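Local atomic coordinates of MIX1 (Leishmania major, PDB entry 3HA4), a protein that is of unknown function but, as a membrane-anchored, TPR-like helical scaffold that forms homodimers, probably mediates protein-protein interactions. Residues A[35-40]-A[58-63]; A[67-72]-A[106-111]; A[99-104]-A[134-139]. All blocks are in the same frame, centred on the assembly; numbering follows the deposited sequence.

Interaction 1 (A[35-40]-A[58-63]); sequences PLLHQR and WEQTKH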
ATOM      1  N   PRO A  35      -0.553 -11.790   3.155  1.00 25.86           N
ATOM      2  CA  PRO A  35      -1.271 -11.290   2.021  1.00 26.61           C
ATOM      3  C   PRO A  35      -2.732 -11.132   2.237  1.00 25.29           C
ATOM      4  O   PRO A  35      -3.275 -10.268   1.669  1.00 28.39           O
ATOM      5  CB  PRO A  35      -0.968 -12.326   0.971  1.00 27.35           C
ATOM      6  CG  PRO A  35       0.251 -12.839   1.348  1.00 29.76           C
ATOM      7  CD  PRO A  35       0.215 -12.961   2.766  1.00 28.74           C
ATOM      8  N   LEU A  36      -3.362 -11.933   3.062  1.00 40.21           N
ATOM      9  CA  LEU A  36      -4.763 -11.733   3.344  1.00 31.84           C
ATOM     10  C   LEU A  36      -4.991 -10.564   4.287  1.00 32.72           C
ATOM     11  O   LEU A  36      -5.967  -9.885   4.204  1.00 28.86           O
ATOM     12  CB  LEU A  36      -5.393 -13.019   3.860  1.00 26.39           C
ATOM     13  CG  LEU A  36      -6.751 -12.881   4.532  1.00 35.58           C
ATOM     14  CD1 LEU A  36      -7.915 -12.832   3.610  1.00 28.87           C
ATOM     15  CD2 LEU A  36      -6.972 -13.851   5.598  1.00 30.67           C
ATOM     16  N   LEU A  37      -4.037 -10.356   5.173  1.00 25.28           N
ATOM     17  CA  LEU A  37      -3.988  -9.241   6.080  1.00 25.22           C
ATOM     18  C   LEU A  37      -3.796  -7.938   5.358  1.00 26.09           C
ATOM     19  O   LEU A  37      -4.418  -6.967   5.658  1.00 29.44           O
ATOM     20  CB  LEU A  37      -2.882  -9.462   7.088  1.00 25.81           C
ATOM     21  CG  LEU A  37      -2.729  -8.473   8.219  1.00 28.55           C
ATOM     22  CD1 LEU A  37      -3.972  -8.304   8.967  1.00 25.20           C
ATOM     23  CD2 LEU A  37      -1.619  -8.808   9.113  1.00 26.17           C
ATOM     24  N   HIS A  38      -2.929  -7.933   4.377  1.00 26.24           N
ATOM     25  CA  HIS A  38      -2.753  -6.781   3.561  1.00 27.10           C
ATOM     26  C   HIS A  38      -4.015  -6.501   2.785  1.00 26.66           C
ATOM     27  O   HIS A  38      -4.433  -5.401   2.673  1.00 25.55           O
ATOM     28  CB  HIS A  38      -1.574  -6.970   2.640  1.00 27.02           C
ATOM     29  CG  HIS A  38      -1.447  -5.907   1.608  1.00 26.98           C
ATOM     30  ND1 HIS A  38      -2.120  -5.951   0.419  1.00 26.06           N
ATOM     31  CD2 HIS A  38      -0.731  -4.770   1.587  1.00 29.27           C
ATOM     32  CE1 HIS A  38      -1.824  -4.888  -0.290  1.00 27.59           C
ATOM     33  NE2 HIS A  38      -0.982  -4.157   0.395  1.00 25.84           N
ATOM     34  N   GLN A  39      -4.623  -7.532   2.264  1.00 26.10           N
ATOM     35  CA  GLN A  39      -5.889  -7.431   1.551  1.00 26.47           C
ATOM     36  C   GLN A  39      -7.039  -6.904   2.431  1.00 30.31           C
ATOM     37  O   GLN A  39      -7.882  -6.129   1.971  1.00 27.65           O
ATOM     38  CB  GLN A  39      -6.245  -8.771   0.914  1.00 26.57           C
ATOM     39  CG  GLN A  39      -7.516  -8.767   0.089  1.00 31.44           C
ATOM     40  CD  GLN A  39      -7.845 -10.151  -0.451  1.00 33.00           C
ATOM     41  OE1 GLN A  39      -7.951 -10.356  -1.660  1.00 40.70           O
ATOM     42  NE2 GLN A  39      -7.985 -11.115   0.449  1.00 40.18           N
ATOM     43  N   ARG A  40      -7.042  -7.260   3.693  1.00 27.53           N
ATOM     44  CA  ARG A  40      -8.055  -6.810   4.599  1.00 29.19           C
ATOM     45  C   ARG A  40      -7.895  -5.365   4.957  1.00 31.04           C
ATOM     46  O   ARG A  40      -8.831  -4.648   5.146  1.00 35.50           O
ATOM     47  CB  ARG A  40      -7.992  -7.650   5.840  1.00 27.82           C
ATOM     48  CG  ARG A  40      -8.976  -8.705   5.848  1.00 40.40           C
ATOM     49  CD  ARG A  40      -8.726  -9.787   6.802  1.00 24.11           C
ATOM     50  NE  ARG A  40      -9.484 -10.936   6.369  1.00 30.92           N
ATOM     51  CZ  ARG A  40      -9.718 -12.016   7.092  1.00 44.29           C
ATOM     52  NH1 ARG A  40      -9.245 -12.117   8.306  1.00 38.83           N
ATOM     53  NH2 ARG A  40     -10.425 -12.994   6.598  1.00 49.10           N
ATOM     54  N   TRP A  58      -4.016  -4.212  13.259  1.00 24.95           N
ATOM     55  CA  TRP A  58      -2.785  -3.487  13.519  1.00 26.16           C
ATOM     56  C   TRP A  58      -1.918  -4.287  14.479  1.00 26.70           C
ATOM     57  O   TRP A  58      -0.715  -4.469  14.257  1.00 29.03           O
ATOM     58  CB  TRP A  58      -3.070  -2.094  14.102  1.00 24.81           C
ATOM     59  CG  TRP A  58      -1.808  -1.414  14.578  1.00 25.59           C
ATOM     60  CD1 TRP A  58      -1.593  -0.808  15.787  1.00 25.13           C
ATOM     61  CD2 TRP A  58      -0.573  -1.322  13.861  1.00 25.03           C
ATOM     62  NE1 TRP A  58      -0.306  -0.327  15.856  1.00 28.30           N
ATOM     63  CE2 TRP A  58       0.341  -0.631  14.687  1.00 27.77           C
ATOM     64  CE3 TRP A  58      -0.155  -1.748  12.596  1.00 25.12           C
ATOM     65  CZ2 TRP A  58       1.641  -0.354  14.287  1.00 24.45           C
ATOM     66  CZ3 TRP A  58       1.151  -1.477  12.202  1.00 24.07           C
ATOM     67  CH2 TRP A  58       2.029  -0.790  13.044  1.00 25.31           C
ATOM     68  N   GLU A  59      -2.554  -4.769  15.540  1.00 25.27           N
ATOM     69  CA  GLU A  59      -1.918  -5.628  16.536  1.00 25.66           C
ATOM     70  C   GLU A  59      -1.340  -6.881  15.911  1.00 25.68           C
ATOM     71  O   GLU A  59      -0.251  -7.318  16.265  1.00 29.04           O
ATOM     72  CB  GLU A  59      -2.925  -6.011  17.617  1.00 30.13           C
ATOM     73  CG  GLU A  59      -2.260  -6.540  18.861  1.00 57.17           C
ATOM     74  CD  GLU A  59      -1.099  -5.666  19.273  1.00 90.28           C
ATOM     75  OE1 GLU A  59       0.041  -6.192  19.342  1.00 61.87           O
ATOM     76  OE2 GLU A  59      -1.332  -4.448  19.496  1.00 59.82           O
ATOM     77  N   GLN A  60      -2.064  -7.453  14.956  1.00 26.26           N
ATOM     78  CA  GLN A  60      -1.532  -8.596  14.230  1.00 26.14           C
ATOM     79  C   GLN A  60      -0.281  -8.247  13.439  1.00 25.82           C
ATOM     80  O   GLN A  60       0.624  -9.078  13.331  1.00 25.28           O
ATOM     81  CB  GLN A  60      -2.587  -9.240  13.324  1.00 26.33           C
ATOM     82  CG  GLN A  60      -3.768  -9.799  14.098  1.00 27.62           C
ATOM     83  CD  GLN A  60      -4.917 -10.236  13.209  1.00 38.29           C
ATOM     84  OE1 GLN A  60      -5.204  -9.615  12.194  1.00 31.03           O
ATOM     85  NE2 GLN A  60      -5.582 -11.316  13.596  1.00 33.98           N
ATOM     86  N   THR A  61      -0.207  -7.034  12.885  1.00 27.19           N
ATOM     87  CA  THR A  61       0.952  -6.724  12.066  1.00 29.15           C
ATOM     88  C   THR A  61       2.183  -6.396  12.919  1.00 25.16           C
ATOM     89  O   THR A  61       3.272  -6.836  12.599  1.00 25.09           O
ATOM     90  CB  THR A  61       0.691  -5.676  10.953  1.00 26.98           C
ATOM     91  OG1 THR A  61       1.211  -4.404  11.342  1.00 52.03           O
ATOM     92  CG2 THR A  61      -0.770  -5.560  10.650  1.00 24.90           C
ATOM     93  N   LYS A  62       2.003  -5.667  14.016  1.00 25.32           N
ATOM     94  CA  LYS A  62       3.115  -5.411  14.927  1.00 25.50           C
ATOM     95  C   LYS A  62       3.690  -6.720  15.443  1.00 25.35           C
ATOM     96  O   LYS A  62       4.897  -6.858  15.635  1.00 29.92           O
ATOM     97  CB  LYS A  62       2.654  -4.608  16.140  1.00 25.72           C
ATOM     98  CG  LYS A  62       2.237  -3.203  15.858  1.00 35.52           C
ATOM     99  CD  LYS A  62       2.144  -2.429  17.161  1.00 39.21           C
ATOM    100  CE  LYS A  62       0.871  -2.784  17.921  1.00 53.09           C
ATOM    101  NZ  LYS A  62       0.577  -1.812  19.021  1.00 51.35           N
ATOM    102  N   HIS A  63       2.803  -7.678  15.682  1.00 26.04           N
ATOM    103  CA  HIS A  63       3.182  -8.914  16.349  1.00 26.06           C
ATOM    104  C   HIS A  63       3.811  -9.918  15.383  1.00 26.30           C
ATOM    105  O   HIS A  63       4.891 -10.472  15.649  1.00 26.66           O
ATOM    106  CB  HIS A  63       1.965  -9.538  17.047  1.00 27.69           C
ATOM    107  CG  HIS A  63       2.291 -10.778  17.820  1.00 27.42           C
ATOM    108  ND1 HIS A  63       2.074 -12.047  17.321  1.00 27.74           N
ATOM    109  CD2 HIS A  63       2.840 -10.943  19.046  1.00 28.16           C
ATOM    110  CE1 HIS A  63       2.469 -12.939  18.212  1.00 28.86           C
ATOM    111  NE2 HIS A  63       2.938 -12.296  19.266  1.00 29.12           N
TER
HETATM  112  O   HOH W   1      -7.344 -10.321  10.145  1.00 32.21           O
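L37 spreads its two methyls over neighbouring residues of the opposite helix, CD1 reaching Q60 and CD2 reaching T61, and so carries the direct contact between 35-40 and 58-63. The apolar part is small and buried. CG of L37 stands anti to the backbone N (chi1 -174°), which sends the fork across the groove between the two helices; there CD2 lies 3.7 Å from T61 CG2. The other methyl, L37 CD1, meets a polar group, Q60 OE1, at 3.7 Å, a van der Waals approach to the oxygen. I71 of helix 70-81 packs against both L37 and T61.

The polar component works through solvent. Q60 runs extended beyond CG, and its OE1 accepts from a water at 3.0 Å, which in turn accepts from R40 NH1 at 3.2 Å. This water sits in the R40 guanidinium plane at its edge, while L36 CD2 lies over the centre of one face, 3.6 Å above it. A bridged link thus joins the helices beside the leucine, toward the more exposed R40.

Within 58-63, K62 NZ and E59 OE2 form a salt bridge at 3.3 Å. H38 starts away from 58-63 and packs on L70 and on I128 of the second subunit.

The segments run roughly antiparallel. Between them L37 alone makes the direct contact, laid against Q60 and T61 with a water bridge at its margin; M57 of helix 54-64 adds to it against L37 and R40. The arrangement is in keeping with the stacked antiparallel helices of a TPR-like fold.

Interaction 2 (A[67-72]-A[106-111]); sequences ADWLIP and LNVKYG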
ATOM      1  N   ALA A  67       8.541  -6.093  10.908  1.00 25.12           N
ATOM      2  CA  ALA A  67       9.494  -5.587   9.921  1.00 25.22           C
ATOM      3  C   ALA A  67       8.853  -5.088   8.637  1.00 25.18           C
ATOM      4  O   ALA A  67       9.546  -4.533   7.787  1.00 40.51           O
ATOM      5  CB  ALA A  67      10.552  -6.629   9.596  1.00 25.99           C
ATOM      6  N   ASP A  68       7.544  -5.273   8.491  1.00 38.91           N
ATOM      7  CA  ASP A  68       6.848  -4.844   7.276  1.00 28.59           C
ATOM      8  C   ASP A  68       6.583  -3.335   7.227  1.00 25.50           C
ATOM      9  O   ASP A  68       6.276  -2.707   8.251  1.00 24.26           O
ATOM     10  CB  ASP A  68       5.519  -5.583   7.122  1.00 29.44           C
ATOM     11  CG  ASP A  68       4.810  -5.235   5.818  1.00 43.23           C
ATOM     12  OD1 ASP A  68       5.489  -5.216   4.760  1.00 46.48           O
ATOM     13  OD2 ASP A  68       3.585  -4.974   5.855  1.00 27.38           O
ATOM     14  N   TRP A  69       6.675  -2.762   6.029  1.00 25.40           N
ATOM     15  CA  TRP A  69       6.408  -1.323   5.842  1.00 24.59           C
ATOM     16  C   TRP A  69       5.126  -1.108   5.038  1.00 25.04           C
ATOM     17  O   TRP A  69       4.491  -0.059   5.140  1.00 25.01           O
ATOM     18  CB  TRP A  69       7.595  -0.610   5.147  1.00 25.41           C
ATOM     19  CG  TRP A  69       7.926  -1.245   3.846  1.00 25.28           C
ATOM     20  CD1 TRP A  69       8.736  -2.318   3.648  1.00 26.43           C
ATOM     21  CD2 TRP A  69       7.392  -0.902   2.563  1.00 25.82           C
ATOM     22  NE1 TRP A  69       8.756  -2.656   2.317  1.00 27.97           N
ATOM     23  CE2 TRP A  69       7.940  -1.799   1.630  1.00 26.74           C
ATOM     24  CE3 TRP A  69       6.518   0.085   2.112  1.00 26.13           C
ATOM     25  CZ2 TRP A  69       7.651  -1.732   0.272  1.00 29.49           C
ATOM     26  CZ3 TRP A  69       6.227   0.145   0.766  1.00 27.39           C
ATOM     27  CH2 TRP A  69       6.796  -0.755  -0.139  1.00 28.44           C
ATOM     28  N   LEU A  70       4.759  -2.102   4.234  1.00 25.47           N
ATOM     29  CA  LEU A  70       3.634  -1.974   3.312  1.00 25.89           C
ATOM     30  C   LEU A  70       2.316  -1.751   4.044  1.00 25.00           C
ATOM     31  O   LEU A  70       1.561  -0.825   3.741  1.00 26.08           O
ATOM     32  CB  LEU A  70       3.535  -3.204   2.407  1.00 27.14           C
ATOM     33  CG  LEU A  70       2.587  -3.090   1.211  1.00 44.35           C
ATOM     34  CD1 LEU A  70       2.660  -1.702   0.576  1.00 50.90           C
ATOM     35  CD2 LEU A  70       2.892  -4.161   0.179  1.00 60.82           C
ATOM     36  N   ILE A  71       2.040  -2.598   5.023  1.00 32.09           N
ATOM     37  CA  ILE A  71       0.811  -2.459   5.774  1.00 29.34           C
ATOM     38  C   ILE A  71       0.784  -1.144   6.561  1.00 24.31           C
ATOM     39  O   ILE A  71      -0.219  -0.430   6.532  1.00 24.51           O
ATOM     40  CB  ILE A  71       0.538  -3.706   6.639  1.00 30.35           C
ATOM     41  CG1 ILE A  71       0.137  -4.865   5.718  1.00 26.54           C
ATOM     42  CG2 ILE A  71      -0.544  -3.415   7.690  1.00 24.83           C
ATOM     43  CD1 ILE A  71      -0.200  -6.164   6.424  1.00 27.95           C
ATOM     44  N   PRO A  72       1.892  -0.803   7.248  1.00 29.65           N
ATOM     45  CA  PRO A  72       1.953   0.506   7.923  1.00 30.66           C
ATOM     46  C   PRO A  72       1.754   1.689   6.975  1.00 28.80           C
ATOM     47  O   PRO A  72       1.130   2.681   7.354  1.00 28.26           O
ATOM     48  CB  PRO A  72       3.355   0.520   8.526  1.00 24.18           C
ATOM     49  CG  PRO A  72       3.625  -0.931   8.801  1.00 24.15           C
ATOM     50  CD  PRO A  72       3.019  -1.668   7.636  1.00 24.43           C
ATOM     51  N   LEU A 106       9.706   3.633  11.331  1.00 24.93           N
ATOM     52  CA  LEU A 106      11.028   4.116  11.706  1.00 25.20           C
ATOM     53  C   LEU A 106      12.002   2.961  11.934  1.00 26.07           C
ATOM     54  O   LEU A 106      13.176   3.063  11.551  1.00 27.78           O
ATOM     55  CB  LEU A 106      10.969   5.052  12.926  1.00 25.88           C
ATOM     56  CG  LEU A 106      10.403   6.454  12.673  1.00 26.43           C
ATOM     57  CD1 LEU A 106      10.324   7.256  13.958  1.00 28.39           C
ATOM     58  CD2 LEU A 106      11.226   7.203  11.622  1.00 30.64           C
ATOM     59  N   ASN A 107      11.522   1.871  12.544  1.00 25.36           N
ATOM     60  CA  ASN A 107      12.349   0.673  12.741  1.00 25.77           C
ATOM     61  C   ASN A 107      12.791   0.109  11.402  1.00 25.94           C
ATOM     62  O   ASN A 107      13.928  -0.319  11.257  1.00 30.83           O
ATOM     63  CB  ASN A 107      11.621  -0.434  13.538  1.00 25.49           C
ATOM     64  CG  ASN A 107      11.487  -0.118  15.032  1.00 27.57           C
ATOM     65  OD1 ASN A 107      12.255   0.663  15.592  1.00 25.93           O
ATOM     66  ND2 ASN A 107      10.490  -0.727  15.676  1.00 25.54           N
ATOM     67  N   VAL A 108      11.898   0.101  10.420  1.00 24.80           N
ATOM     68  CA  VAL A 108      12.249  -0.434   9.103  1.00 25.46           C
ATOM     69  C   VAL A 108      13.264   0.463   8.391  1.00 30.09           C
ATOM     70  O   VAL A 108      14.229  -0.011   7.797  1.00 39.28           O
ATOM     71  CB  VAL A 108      11.010  -0.576   8.203  1.00 26.36           C
ATOM     72  CG1 VAL A 108      11.424  -0.907   6.780  1.00 27.55           C
ATOM     73  CG2 VAL A 108      10.053  -1.639   8.768  1.00 25.64           C
ATOM     74  N   LYS A 109      13.030   1.766   8.467  1.00 29.44           N
ATOM     75  CA  LYS A 109      13.860   2.747   7.797  1.00 37.28           C
ATOM     76  C   LYS A 109      15.301   2.708   8.313  1.00 38.31           C
ATOM     77  O   LYS A 109      16.242   2.864   7.546  1.00 28.94           O
ATOM     78  CB  LYS A 109      13.256   4.153   7.957  1.00 30.55           C
ATOM     79  CG  LYS A 109      14.227   5.286   7.649  1.00 37.36           C
ATOM     80  CD  LYS A 109      13.529   6.623   7.416  1.00 42.52           C
ATOM     81  CE  LYS A 109      14.560   7.705   7.116  1.00 44.61           C
ATOM     82  NZ  LYS A 109      13.967   9.057   7.013  1.00 39.56           N
ATOM     83  N   TYR A 110      15.463   2.487   9.612  1.00 28.05           N
ATOM     84  CA  TYR A 110      16.787   2.508  10.217  1.00 28.96           C
ATOM     85  C   TYR A 110      17.319   1.104  10.449  1.00 29.42           C
ATOM     86  O   TYR A 110      18.314   0.909  11.144  1.00 34.99           O
ATOM     87  CB  TYR A 110      16.772   3.340  11.501  1.00 28.62           C
ATOM     88  CG  TYR A 110      16.551   4.800  11.187  1.00 37.54           C
ATOM     89  CD1 TYR A 110      17.574   5.572  10.645  1.00 35.97           C
ATOM     90  CD2 TYR A 110      15.310   5.390  11.368  1.00 25.71           C
ATOM     91  CE1 TYR A 110      17.378   6.895  10.329  1.00 32.35           C
ATOM     92  CE2 TYR A 110      15.096   6.712  11.050  1.00 27.68           C
ATOM     93  CZ  TYR A 110      16.139   7.464  10.539  1.00 45.21           C
ATOM     94  OH  TYR A 110      15.947   8.785  10.224  1.00 39.72           O
ATOM     95  N   GLY A 111      16.677   0.113   9.888  1.00 29.74           N
ATOM     96  CA  GLY A 111      17.173  -1.232   9.954  1.00 36.54           C
ATOM     97  C   GLY A 111      17.207  -1.857  11.314  1.00 33.22           C
ATOM     98  O   GLY A 111      17.946  -2.751  11.545  1.00 43.17           O
TER
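V108 points its forked side chain at the turn formed by A67, D68 and W69, and each methyl has its own target. V108 CG2 presses on the backbone, only 3.1 Å from A67 O, a tight approach of a methyl to a carbonyl oxygen. V108 CG1, anti to the backbone N (chi1 171°), lies 4.2 Å from W69 CB and oblique to the indole. W69 starts toward V108, but with CG placed between its own backbone N and carbonyl carbon (chi1 56°) the ring is led off to another quarter, leaving mainly the base of the side chain for the valine.

D68 turns its CB away from V108 and caps the start of helix 70-81. D68 OD2 accepts from I71 N at 3.0 Å in a nearly straight bond (167°) that arrives from above the carboxylate plane, and D68 OD1 takes a weak bond from L70 N at 3.2 Å. W34 NE1 also donates to OD2, tying the cap to helix 34-42. On the facing side helix 94-109 ends in a Schellman motif with G111 at C-prime, R112 N bonded to N107 O and G111 N to V108 O.

One helix therefore begins where another ends. Q104 of helix 94-109 donates to D68 O, the W69 indole packs on V125 and I129 of helix 123-137, and L70 reaches W69 of the second subunit.

Interaction 3 (A[99-104]-A[134-139]); sequences KEVLMQ and DDLENM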
ATOM      1  N   LYS A  99       1.339   6.640  16.612  1.00 41.35           N
ATOM      2  CA  LYS A  99       2.649   6.593  17.172  1.00 34.31           C
ATOM      3  C   LYS A  99       3.290   5.266  17.017  1.00 32.08           C
ATOM      4  O   LYS A  99       4.466   5.191  16.899  1.00 33.50           O
ATOM      5  CB  LYS A  99       2.585   6.946  18.632  1.00 35.47           C
ATOM      6  CG  LYS A  99       2.484   8.388  18.845  1.00 43.10           C
ATOM      7  CD  LYS A  99       2.464   8.736  20.278  1.00 59.84           C
ATOM      8  CE  LYS A  99       2.081  10.164  20.465  1.00 69.71           C
ATOM      9  NZ  LYS A  99       2.184  10.616  21.850  1.00 57.70           N
ATOM     10  N   GLU A 100       2.495   4.214  17.021  1.00 32.04           N
ATOM     11  CA  GLU A 100       3.008   2.867  16.821  1.00 29.47           C
ATOM     12  C   GLU A 100       3.323   2.582  15.366  1.00 25.63           C
ATOM     13  O   GLU A 100       4.351   1.990  15.061  1.00 25.24           O
ATOM     14  CB  GLU A 100       2.017   1.844  17.359  1.00 46.91           C
ATOM     15  CG  GLU A 100       1.787   1.975  18.840  1.00 31.99           C
ATOM     16  CD  GLU A 100       0.659   1.100  19.330  1.00 47.35           C
ATOM     17  OE1 GLU A 100      -0.163   0.653  18.501  1.00 35.47           O
ATOM     18  OE2 GLU A 100       0.604   0.863  20.553  1.00 57.29           O
ATOM     19  N   VAL A 101       2.440   3.004  14.468  1.00 28.52           N
ATOM     20  CA  VAL A 101       2.703   2.864  13.039  1.00 26.48           C
ATOM     21  C   VAL A 101       3.968   3.643  12.678  1.00 29.57           C
ATOM     22  O   VAL A 101       4.834   3.145  11.946  1.00 25.13           O
ATOM     23  CB  VAL A 101       1.524   3.349  12.186  1.00 28.72           C
ATOM     24  CG1 VAL A 101       1.829   3.187  10.707  1.00 26.33           C
ATOM     25  CG2 VAL A 101       0.272   2.576  12.552  1.00 36.40           C
ATOM     26  N   LEU A 102       4.072   4.857  13.212  1.00 24.76           N
ATOM     27  CA  LEU A 102       5.264   5.675  13.042  1.00 24.45           C
ATOM     28  C   LEU A 102       6.501   4.898  13.531  1.00 25.24           C
ATOM     29  O   LEU A 102       7.452   4.688  12.778  1.00 24.95           O
ATOM     30  CB  LEU A 102       5.112   7.018  13.765  1.00 26.26           C
ATOM     31  CG  LEU A 102       6.389   7.862  13.898  1.00 28.59           C
ATOM     32  CD1 LEU A 102       7.004   8.141  12.533  1.00 25.09           C
ATOM     33  CD2 LEU A 102       6.138   9.168  14.663  1.00 27.34           C
ATOM     34  N   MET A 103       6.458   4.434  14.776  1.00 25.57           N
ATOM     35  CA  MET A 103       7.540   3.627  15.329  1.00 25.83           C
ATOM     36  C   MET A 103       7.958   2.430  14.452  1.00 32.57           C
ATOM     37  O   MET A 103       9.157   2.193  14.242  1.00 29.66           O
ATOM     38  CB  MET A 103       7.185   3.148  16.728  1.00 26.13           C
ATOM     39  CG  MET A 103       8.358   2.594  17.518  1.00 46.38           C
ATOM     40  SD  MET A 103       7.900   2.024  19.175  1.00 60.82           S
ATOM     41  CE  MET A 103       6.814   3.352  19.699  1.00 49.42           C
ATOM     42  N   GLN A 104       6.991   1.671  13.939  1.00 29.42           N
ATOM     43  CA  GLN A 104       7.364   0.525  13.106  1.00 35.14           C
ATOM     44  C   GLN A 104       8.027   0.936  11.783  1.00 25.38           C
ATOM     45  O   GLN A 104       8.987   0.301  11.347  1.00 24.23           O
ATOM     46  CB  GLN A 104       6.188  -0.415  12.857  1.00 25.16           C
ATOM     47  CG  GLN A 104       6.446  -1.396  11.727  1.00 24.25           C
ATOM     48  CD  GLN A 104       5.644  -2.670  11.861  1.00 25.13           C
ATOM     49  OE1 GLN A 104       5.218  -3.031  12.950  1.00 25.39           O
ATOM     50  NE2 GLN A 104       5.452  -3.365  10.755  1.00 25.23           N
ATOM     51  N   ASP A 134       6.851  11.448   7.691  1.00 29.07           N
ATOM     52  CA  ASP A 134       6.467  12.865   7.730  1.00 34.64           C
ATOM     53  C   ASP A 134       4.979  13.008   7.965  1.00 29.55           C
ATOM     54  O   ASP A 134       4.546  13.779   8.827  1.00 36.62           O
ATOM     55  CB  ASP A 134       6.802  13.577   6.409  1.00 33.86           C
ATOM     56  CG  ASP A 134       8.237  14.020   6.323  1.00 40.77           C
ATOM     57  OD1 ASP A 134       9.018  13.791   7.278  1.00 39.98           O
ATOM     58  OD2 ASP A 134       8.582  14.612   5.280  1.00 66.46           O
ATOM     59  N   ASP A 135       4.199  12.291   7.160  1.00 31.39           N
ATOM     60  CA  ASP A 135       2.752  12.339   7.276  1.00 32.76           C
ATOM     61  C   ASP A 135       2.351  12.053   8.715  1.00 30.88           C
ATOM     62  O   ASP A 135       1.596  12.813   9.325  1.00 31.84           O
ATOM     63  CB  ASP A 135       2.099  11.351   6.310  1.00 31.82           C
ATOM     64  CG  ASP A 135       2.078  11.867   4.892  1.00 40.77           C
ATOM     65  OD1 ASP A 135       2.195  13.097   4.728  1.00 56.94           O
ATOM     66  OD2 ASP A 135       1.943  11.062   3.947  1.00 33.16           O
ATOM     67  N   LEU A 136       2.891  10.972   9.270  1.00 27.84           N
ATOM     68  CA  LEU A 136       2.559  10.605  10.636  1.00 29.79           C
ATOM     69  C   LEU A 136       2.998  11.699  11.588  1.00 30.16           C
ATOM     70  O   LEU A 136       2.199  12.197  12.377  1.00 30.69           O
ATOM     71  CB  LEU A 136       3.175   9.255  10.995  1.00 28.36           C
ATOM     72  CG  LEU A 136       2.551   8.100  10.205  1.00 27.06           C
ATOM     73  CD1 LEU A 136       3.402   6.810  10.245  1.00 26.78           C
ATOM     74  CD2 LEU A 136       1.112   7.863  10.713  1.00 26.90           C
ATOM     75  N   GLU A 137       4.246  12.077  11.525  1.00 29.68           N
ATOM     76  CA  GLU A 137       4.746  13.149  12.345  1.00 43.89           C
ATOM     77  C   GLU A 137       3.886  14.415  12.284  1.00 41.05           C
ATOM     78  O   GLU A 137       3.685  15.064  13.271  1.00 45.87           O
ATOM     79  CB  GLU A 137       6.194  13.441  11.981  1.00 37.97           C
ATOM     80  CG  GLU A 137       7.199  12.380  12.330  1.00 29.35           C
ATOM     81  CD  GLU A 137       7.587  12.431  13.742  1.00 35.79           C
ATOM     82  OE1 GLU A 137       6.984  13.198  14.448  1.00 30.41           O
ATOM     83  OE2 GLU A 137       8.465  11.706  14.167  1.00 30.36           O
ATOM     84  N   ASN A 138       3.362  14.727  11.112  1.00 29.85           N
ATOM     85  CA  ASN A 138       2.564  15.942  10.930  1.00 38.71           C
ATOM     86  C   ASN A 138       1.121  15.819  11.420  1.00 40.03           C
ATOM     87  O   ASN A 138       0.355  16.781  11.407  1.00 54.49           O
ATOM     88  CB  ASN A 138       2.615  16.399   9.468  1.00 34.38           C
ATOM     89  CG  ASN A 138       3.826  17.266   9.179  1.00 40.31           C
ATOM     90  OD1 ASN A 138       4.176  18.131   9.978  1.00 46.36           O
ATOM     91  ND2 ASN A 138       4.472  17.039   8.042  1.00 41.40           N
ATOM     92  N   MET A 139       0.779  14.630  11.887  1.00 51.97           N
ATOM     93  CA  MET A 139      -0.590  14.283  12.195  1.00 55.16           C
ATOM     94  C   MET A 139      -0.819  14.369  13.696  1.00 51.73           C
ATOM     95  O   MET A 139       0.036  13.954  14.485  1.00 38.70           O
ATOM     96  CB  MET A 139      -0.832  12.852  11.711  1.00 47.85           C
ATOM     97  CG  MET A 139      -2.244  12.483  11.379  1.00 57.66           C
ATOM     98  SD  MET A 139      -2.310  10.783  10.759  1.00 39.98           S
ATOM     99  CE  MET A 139      -1.485  10.942   9.167  1.00 37.79           C
TER
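E100 OE1 is gripped by two groups of helix 54-64, K62 NZ through a salt bridge and W58 NE1 through a hydrogen bond; the next residue, V101, joins L102 in receiving L136 from helix 123-137. Helix 94-109 is thus held toward helix 54-64 by these polar bonds and by the W58 ring, and toward helix 123-137 by apolar contact, as a middle layer in the TPR-like helical array. The segments 99-104 and 134-139 run roughly antiparallel, and the approach is close: L102 and L136 have their CA atoms 6.1 Å apart.

L136 reaches across to the backbone of 99-104. Its CG is anti to its own carbonyl carbon (chi1 -67°), and the extended chain beyond it delivers L136 CD1 to within 3.5 Å of L102 CA. L136 CD1 is also 3.9 Å from L102 CB. The V101 and L136 side chains cross at about a right angle, with L136 CD1 4.0 Å from V101 CG1. A single methyl is thereby seated between two successive residues of one helix. T76 of helix 70-81 and L105 also pack on L136, which is buried among three helices, and R98 NE donates to L136 O near the helix end.

At the margin the chemistry changes. L102, with CG anti to the backbone N, directs its isobutyl group toward E137, whose chain bends at chi2 (-80°) and brings the carboxylate across the leucine at about a right angle. The exposed glutamate thus lays its carboxylate beside L102 at the solvent-facing margin. D135 makes a salt bridge to K80 and touches Q39 of the second subunit. In the marginal contact, the leucine methyl L102 CD2 approaches E137 OE2 to 3.5 Å and E137 CD to 3.7 Å.

Leucine and valine methyls do the touching in all three interactions, but their targets differ with place. Interaction 1 joins helices 34-42 and 54-64 and adds a water bridge at its outer edge. Interaction 2, whose touching residues are all buried, sets a methyl near the end of helix 94-109 against the loop backbone just before helix 70-81. Interaction 3 is buried except for the glutamate at its solvent-facing margin. Interactions 2 and 3 share helix 94-109, their centres about 11 Å apart; interactions 1 and 3 lie on opposite sides of the chain's centre, yet a salt bridge connects them. I71, belonging to interaction 2, packs on L37 and T61 of interaction 1, joining those two contacts.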